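Long-range contacts in hypothetical protein (Legionella pneumophila subsp. pneumophila, PDB 4G2A), which is of unknown function but may bind a nutrient, and combines DUF4424-like and YARHG domain sequences: residues 45-50 and 138-143; 28-33 and 157-162. All blocks are in the same frame, centred on the assembly; numbering follows the deposited sequence.

Contact 1 of 2, residues 45-50 and 138-143; sequences HYNCNF and NIHHDY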
loop_
_atom_site.group_PDB
_atom_site.type_symbol
_atom_site.label_atom_id
_atom_site.label_comp_id
_atom_site.label_asym_id
_atom_site.label_seq_id
_atom_site.Cartn_x
_atom_site.Cartn_y
_atom_site.Cartn_z
ATOM N N HIS A 45 8.003 2.768 1.321
ATOM C CA HIS A 45 8.878 3.909 1.578
ATOM C C HIS A 45 8.288 5.133 0.901
ATOM O O HIS A 45 8.101 5.153 -0.309
ATOM C CB HIS A 45 10.306 3.619 1.093
ATOM C CG HIS A 45 11.289 4.708 1.391
ATOM N ND1 HIS A 45 12.394 4.912 0.587
ATOM C CD2 HIS A 45 11.293 5.632 2.381
ATOM C CE1 HIS A 45 13.038 5.938 1.118
ATOM N NE2 HIS A 45 12.410 6.403 2.197
ATOM N N TYR A 46 7.976 6.144 1.700
ATOM C CA TYR A 46 7.352 7.385 1.261
ATOM C C TYR A 46 8.349 8.518 1.181
ATOM O O TYR A 46 8.998 8.829 2.184
ATOM C CB TYR A 46 6.225 7.794 2.234
ATOM C CG TYR A 46 5.111 6.785 2.412
ATOM C CD1 TYR A 46 5.315 5.613 3.141
ATOM C CD2 TYR A 46 3.819 7.068 1.990
ATOM C CE1 TYR A 46 4.279 4.700 3.349
ATOM C CE2 TYR A 46 2.776 6.171 2.200
ATOM C CZ TYR A 46 3.010 4.984 2.875
ATOM O OH TYR A 46 1.972 4.104 3.064
ATOM N N ASN A 47 8.486 9.130 -0.012
ATOM C CA ASN A 47 9.285 10.340 -0.197
ATOM C C ASN A 47 8.289 11.392 -0.660
ATOM O O ASN A 47 7.730 11.277 -1.755
ATOM C CB ASN A 47 10.439 10.145 -1.155
ATOM C CG ASN A 47 11.508 9.225 -0.652
ATOM O OD1 ASN A 47 11.512 8.030 -0.951
ATOM N ND2 ASN A 47 12.510 9.783 0.003
ATOM N N CYS A 48 7.959 12.337 0.220
ATOM C CA CYS A 48 6.925 13.321 -0.076
ATOM C C CYS A 48 7.467 14.722 -0.048
ATOM O O CYS A 48 8.061 15.125 0.934
ATOM C CB CYS A 48 5.752 13.186 0.890
ATOM S SG CYS A 48 5.203 11.487 1.183
ATOM N N ASN A 49 7.176 15.488 -1.088
ATOM C CA ASN A 49 7.537 16.879 -1.149
ATOM C C ASN A 49 6.263 17.680 -1.204
ATOM O O ASN A 49 5.276 17.210 -1.760
ATOM C CB ASN A 49 8.489 17.203 -2.322
ATOM C CG ASN A 49 9.270 18.461 -2.022
ATOM O OD1 ASN A 49 10.285 18.427 -1.324
ATOM N ND2 ASN A 49 8.770 19.615 -2.458
ATOM N N PHE A 50 6.268 18.861 -0.570
ATOM C CA PHE A 50 5.119 19.756 -0.481
ATOM C C PHE A 50 5.581 21.176 -0.630
ATOM O O PHE A 50 6.625 21.557 -0.086
ATOM C CB PHE A 50 4.372 19.608 0.866
ATOM C CG PHE A 50 4.168 18.201 1.359
ATOM C CD1 PHE A 50 3.066 17.456 0.950
ATOM C CD2 PHE A 50 5.088 17.607 2.214
ATOM C CE1 PHE A 50 2.904 16.121 1.367
ATOM C CE2 PHE A 50 4.924 16.283 2.631
ATOM C CZ PHE A 50 3.823 15.553 2.211
ATOM N N ASN A 138 9.280 24.973 1.458
ATOM C CA ASN A 138 9.364 23.587 1.013
ATOM C C ASN A 138 9.344 22.649 2.229
ATOM O O ASN A 138 10.104 22.858 3.183
ATOM C CB ASN A 138 10.623 23.359 0.193
ATOM C CG ASN A 138 10.532 22.095 -0.622
ATOM O OD1 ASN A 138 9.905 22.070 -1.675
ATOM N ND2 ASN A 138 11.104 21.007 -0.129
ATOM N N ILE A 139 8.442 21.651 2.209
ATOM C CA ILE A 139 8.340 20.636 3.253
ATOM C C ILE A 139 8.627 19.306 2.596
ATOM O O ILE A 139 8.086 19.025 1.536
ATOM C CB ILE A 139 6.979 20.644 4.057
ATOM C CG1 ILE A 139 6.715 22.014 4.787
ATOM C CG2 ILE A 139 6.883 19.451 5.052
ATOM C CD1 ILE A 139 7.762 22.481 5.846
ATOM N N HIS A 140 9.513 18.511 3.204
ATOM C CA HIS A 140 9.852 17.170 2.734
ATOM C C HIS A 140 9.726 16.154 3.867
ATOM O O HIS A 140 10.182 16.401 4.979
ATOM C CB HIS A 140 11.253 17.100 2.102
ATOM C CG HIS A 140 11.541 15.763 1.484
ATOM N ND1 HIS A 140 12.246 14.794 2.163
ATOM C CD2 HIS A 140 11.150 15.263 0.293
ATOM C CE1 HIS A 140 12.291 13.748 1.354
ATOM N NE2 HIS A 140 11.638 13.979 0.222
ATOM N N HIS A 141 9.087 15.021 3.559
ATOM C CA HIS A 141 8.873 13.874 4.423
ATOM C C HIS A 141 9.588 12.658 3.859
ATOM O O HIS A 141 9.646 12.457 2.641
ATOM C CB HIS A 141 7.379 13.553 4.559
ATOM C CG HIS A 141 6.601 14.497 5.408
ATOM N ND1 HIS A 141 5.223 14.394 5.516
ATOM C CD2 HIS A 141 7.016 15.551 6.149
ATOM C CE1 HIS A 141 4.849 15.371 6.323
ATOM N NE2 HIS A 141 5.896 16.095 6.727
ATOM N N ASP A 142 10.133 11.851 4.757
ATOM C CA ASP A 142 10.806 10.595 4.443
ATOM C C ASP A 142 10.517 9.686 5.622
ATOM O O ASP A 142 10.806 10.051 6.759
ATOM C CB ASP A 142 12.319 10.798 4.182
ATOM C CG ASP A 142 13.156 9.552 3.935
ATOM O OD1 ASP A 142 12.589 8.440 3.928
ATOM O OD2 ASP A 142 14.392 9.686 3.793
ATOM N N TYR A 143 9.850 8.565 5.359
ATOM C CA TYR A 143 9.477 7.585 6.369
ATOM C C TYR A 143 9.068 6.278 5.679
ATOM O O TYR A 143 8.943 6.229 4.454
ATOM C CB TYR A 143 8.347 8.117 7.287
ATOM C CG TYR A 143 7.100 8.550 6.543
ATOM C CD1 TYR A 143 6.991 9.833 6.012
ATOM C CD2 TYR A 143 6.005 7.702 6.428
ATOM C CE1 TYR A 143 5.842 10.239 5.337
ATOM C CE2 TYR A 143 4.845 8.105 5.778
ATOM C CZ TYR A 143 4.774 9.369 5.220
ATOM O OH TYR A 143 3.638 9.766 4.575
#

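Contact 2 of 2, residues 28-33 and 157-162; sequences IRISGK and VRYVLK. With SO4 (sulfate ion), chain D; SO4 (sulfate ion), chain E.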
loop_
_atom_site.group_PDB
_atom_site.type_symbol
_atom_site.label_atom_id
_atom_site.label_comp_id
_atom_site.label_asym_id
_atom_site.label_seq_id
_atom_site.Cartn_x
_atom_site.Cartn_y
_atom_site.Cartn_z
ATOM N N ILE A 28 4.437 12.885 -4.277
ATOM C CA ILE A 28 4.376 11.780 -3.332
ATOM C C ILE A 28 4.744 10.454 -4.024
ATOM O O ILE A 28 4.033 9.953 -4.900
ATOM C CB ILE A 28 2.967 11.772 -2.664
ATOM C CG1 ILE A 28 2.739 13.111 -1.889
ATOM C CG2 ILE A 28 2.787 10.555 -1.734
ATOM C CD1 ILE A 28 1.302 13.558 -1.718
ATOM N N ARG A 29 5.867 9.895 -3.603
ATOM C CA ARG A 29 6.414 8.660 -4.150
ATOM C C ARG A 29 6.338 7.598 -3.084
ATOM O O ARG A 29 6.860 7.803 -2.003
ATOM C CB ARG A 29 7.862 8.893 -4.627
ATOM C CG ARG A 29 8.329 7.868 -5.628
ATOM C CD ARG A 29 9.751 8.148 -6.024
ATOM N NE ARG A 29 10.309 7.110 -6.888
ATOM C CZ ARG A 29 10.958 6.051 -6.430
ATOM N NH1 ARG A 29 11.133 5.882 -5.126
ATOM N NH2 ARG A 29 11.421 5.140 -7.268
ATOM N N ILE A 30 5.619 6.503 -3.356
ATOM C CA ILE A 30 5.398 5.398 -2.411
ATOM C C ILE A 30 5.987 4.160 -3.073
ATOM O O ILE A 30 5.518 3.728 -4.138
ATOM C CB ILE A 30 3.890 5.255 -2.029
ATOM C CG1 ILE A 30 3.280 6.612 -1.575
ATOM C CG2 ILE A 30 3.704 4.176 -0.969
ATOM C CD1 ILE A 30 1.762 6.608 -1.208
ATOM N N SER A 31 7.099 3.675 -2.512
ATOM C CA SER A 31 7.872 2.575 -3.100
ATOM C C SER A 31 7.887 1.319 -2.232
ATOM O O SER A 31 8.223 1.398 -1.057
ATOM C CB SER A 31 9.298 3.033 -3.370
ATOM O OG SER A 31 9.955 2.006 -4.087
ATOM N N GLY A 32 7.555 0.179 -2.838
ATOM C CA GLY A 32 7.483 -1.129 -2.181
ATOM C C GLY A 32 8.793 -1.893 -2.130
ATOM O O GLY A 32 9.624 -1.779 -3.028
ATOM N N LYS A 33 8.966 -2.688 -1.068
ATOM C CA LYS A 33 10.104 -3.571 -0.809
ATOM C C LYS A 33 9.567 -4.841 -0.177
ATOM O O LYS A 33 8.706 -4.739 0.698
ATOM C CB LYS A 33 11.106 -2.877 0.126
ATOM C CG LYS A 33 12.460 -3.563 0.257
ATOM C CD LYS A 33 13.373 -2.794 1.227
ATOM C CE LYS A 33 14.720 -3.471 1.368
ATOM N NZ LYS A 33 15.564 -2.864 2.439
ATOM N N VAL A 157 -2.342 0.086 -0.031
ATOM C CA VAL A 157 -1.404 1.208 0.019
ATOM C C VAL A 157 -2.318 2.420 0.110
ATOM O O VAL A 157 -3.289 2.519 -0.639
ATOM C CB VAL A 157 -0.321 1.239 -1.107
ATOM C CG1 VAL A 157 -0.873 0.773 -2.443
ATOM C CG2 VAL A 157 0.347 2.602 -1.234
ATOM N N ARG A 158 -2.125 3.222 1.159
ATOM C CA ARG A 158 -3.008 4.348 1.427
ATOM C C ARG A 158 -2.225 5.604 1.724
ATOM O O ARG A 158 -1.073 5.550 2.144
ATOM C CB ARG A 158 -3.962 4.046 2.608
ATOM C CG ARG A 158 -4.456 2.613 2.746
ATOM C CD ARG A 158 -5.269 2.502 4.002
ATOM N NE ARG A 158 -5.404 1.137 4.523
ATOM C CZ ARG A 158 -6.386 0.299 4.200
ATOM N NH1 ARG A 158 -7.306 0.654 3.305
ATOM N NH2 ARG A 158 -6.463 -0.895 4.771
ATOM N N TYR A 159 -2.885 6.741 1.522
ATOM C CA TYR A 159 -2.372 8.084 1.780
ATOM C C TYR A 159 -3.553 9.022 2.010
ATOM O O TYR A 159 -4.407 9.123 1.132
ATOM C CB TYR A 159 -1.491 8.566 0.624
ATOM C CG TYR A 159 -0.583 9.716 0.995
ATOM C CD1 TYR A 159 -1.040 11.030 0.954
ATOM C CD2 TYR A 159 0.722 9.489 1.427
ATOM C CE1 TYR A 159 -0.219 12.090 1.315
ATOM C CE2 TYR A 159 1.560 10.547 1.773
ATOM C CZ TYR A 159 1.088 11.849 1.698
ATOM O OH TYR A 159 1.903 12.905 2.029
ATOM N N VAL A 160 -3.610 9.690 3.194
ATOM C CA VAL A 160 -4.688 10.622 3.542
ATOM C C VAL A 160 -4.457 11.976 2.833
ATOM O O VAL A 160 -3.450 12.644 3.061
ATOM C CB VAL A 160 -4.885 10.787 5.065
ATOM C CG1 VAL A 160 -5.964 11.828 5.373
ATOM C CG2 VAL A 160 -5.218 9.444 5.724
ATOM N N LEU A 161 -5.426 12.356 1.975
ATOM C CA LEU A 161 -5.419 13.556 1.152
ATOM C C LEU A 161 -6.583 14.495 1.473
ATOM O O LEU A 161 -6.467 15.682 1.180
ATOM C CB LEU A 161 -5.485 13.152 -0.336
ATOM C CG LEU A 161 -4.222 12.475 -0.931
ATOM C CD1 LEU A 161 -4.523 11.833 -2.291
ATOM C CD2 LEU A 161 -3.071 13.448 -1.058
ATOM N N LYS A 162 -7.696 13.981 2.056
ATOM C CA LYS A 162 -8.900 14.762 2.370
ATOM C C LYS A 162 -8.628 15.924 3.357
ATOM O O LYS A 162 -9.357 16.919 3.364
ATOM C CB LYS A 162 -10.011 13.860 2.941
ATOM C CG LYS A 162 -10.682 12.958 1.906
ATOM C CD LYS A 162 -11.993 12.367 2.443
ATOM C CE LYS A 162 -12.396 11.078 1.755
ATOM N NZ LYS A 162 -13.645 10.480 2.332
HETATM S S SO4 D . 13.088 2.682 -5.546
HETATM O O1 SO4 D . 13.240 1.404 -4.845
HETATM O O2 SO4 D . 12.030 2.586 -6.563
HETATM O O3 SO4 D . 12.755 3.733 -4.591
HETATM O O4 SO4 D . 14.367 3.010 -6.180
HETATM S S SO4 E . 10.580 6.552 -11.234
HETATM O O1 SO4 E . 11.503 5.512 -10.768
HETATM O O2 SO4 E . 9.362 5.931 -11.764
HETATM O O3 SO4 E . 10.247 7.446 -10.112
HETATM O O4 SO4 E . 11.211 7.334 -12.301
#

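Contact 1 of 2, residues 45-50 and 138-143
Tyr46 and Tyr143, Cys48 and His141, and Phe50 and Ile139 face each other as hydrogen-bonded pairs of an antiparallel ladder between two neighbouring strands of a beta sheet. Asn47–Asp142 and Asn49–His140 are the non-hydrogen-bonded pairs between them, so side chains alternate between a buried, largely aromatic face and a polar, partly exposed one. The buried face is closely filled. Tyr143 has its CG wedged between backbone N and carbonyl carbon (chi1 56°), and its ring lies almost parallel to that of Tyr46 but slid apart, so the rings barely overlap. What sits over the Tyr143 face is Tyr46 CB, 3.9 Å from the ring centroid, a CH-pi contact, while Tyr143 CE2 lies above Tyr46 CG. Farther along, Phe50 turns its edge to the face of His141 in a T-shaped pair, CE2 coming to 3.5 Å from His141 ND1, and Phe50 CD2 rests against Ile139 CG2. Phe66, Phe95 and Trp127 also meet the His141 ring.

The opposite face trades packing for polar links suited to a surface open to water. Asn49 and Asn138 hold each other by two hydrogen bonds between their amides: ND2 of Asn49 gives to OD1 of Asn138 at 2.8 Å, and ND2 of Asn138 to OD1 of Asn49 at 3.0 Å, the amide planes 34° apart. Near the other end, His45 has CG anti to the backbone N (chi1 -177°), and its ring edge meets Asp142, whose negative charge would tend to stabilise a positive imidazole. Asn47 OD1 lies over one face of that imidazole, and His45 NE2 donates in its ring plane to Asp142 OD1 at 2.7 Å, meeting the oxygen from above the carboxylate plane.

Contact 2 of 2, residues 28-33 and 157-162
The Tyr159 ring receives Ile28 over one face: Ile28 CG2 stands 4.0 Å from the ring centroid and 22° off the normal, a CH-pi contact displaced toward the CE2 rim. Ile28 CD1 lies above the same face, beyond the CE1–CZ rim, 3.7 Å from Tyr159 CE1; the two side chains reach toward each other tip to tip. Ile30 CD1 comes in obliquely, 4.0 Å from Tyr159 CD2. The other flat group, the Arg29 guanidinium, lies on the outer side of strand 28-33, where it meets two sulfate ions, probably from the crystallisation liquor, around its edge: NH1 and NH2 donate to O3 and O2 of the chain D sulfate, each at 2.7 Å, and NE to O3 of the chain E ion at 3.2 Å.

No hydrogen bond joins the strands, whose axes come no closer than 9.6 Å. They face one another across the hydrophobic interior of a beta-sandwich-like arrangement, with alternate residues of 28-33 directed inward and outward. Branched Ile and Val fill such a gap well because their methyl groups diverge close to the backbone. Leu229 also packs against Ile30, Tyr159 and Leu161. Tyr159 needs its longer reach; its CG lies anti to the backbone N (chi1 -161°), and the ring meets Ile28. Beside it, Ile30 CG2 and Val157 CG2 meet tip to tip at 3.7 Å.

Contact 1 pairs neighbouring strands edge by edge, whereas contact 2 spans the interior that those strands help to enclose; their centres are 11 Å apart. Strand 21-33 continues the ladder of contact 1 on the far side of 45-50, through probable hydrogen bonds from His45 N to Ser31 O (2.8 Å) and from Asn47 N to Arg29 O (2.9 Å). Tyr159 joins the buried sides: its OH lies 3.3 Å from Phe50 CZ, and Tyr46, Cys48 and Tyr143 also touch it. In sequence, contact 1 is nested within the loop closed by contact 2. The chain D sulfate held by Arg29, probably from the crystallisation liquor, lies about 5 Å (nearest atoms) from the His45 side chain.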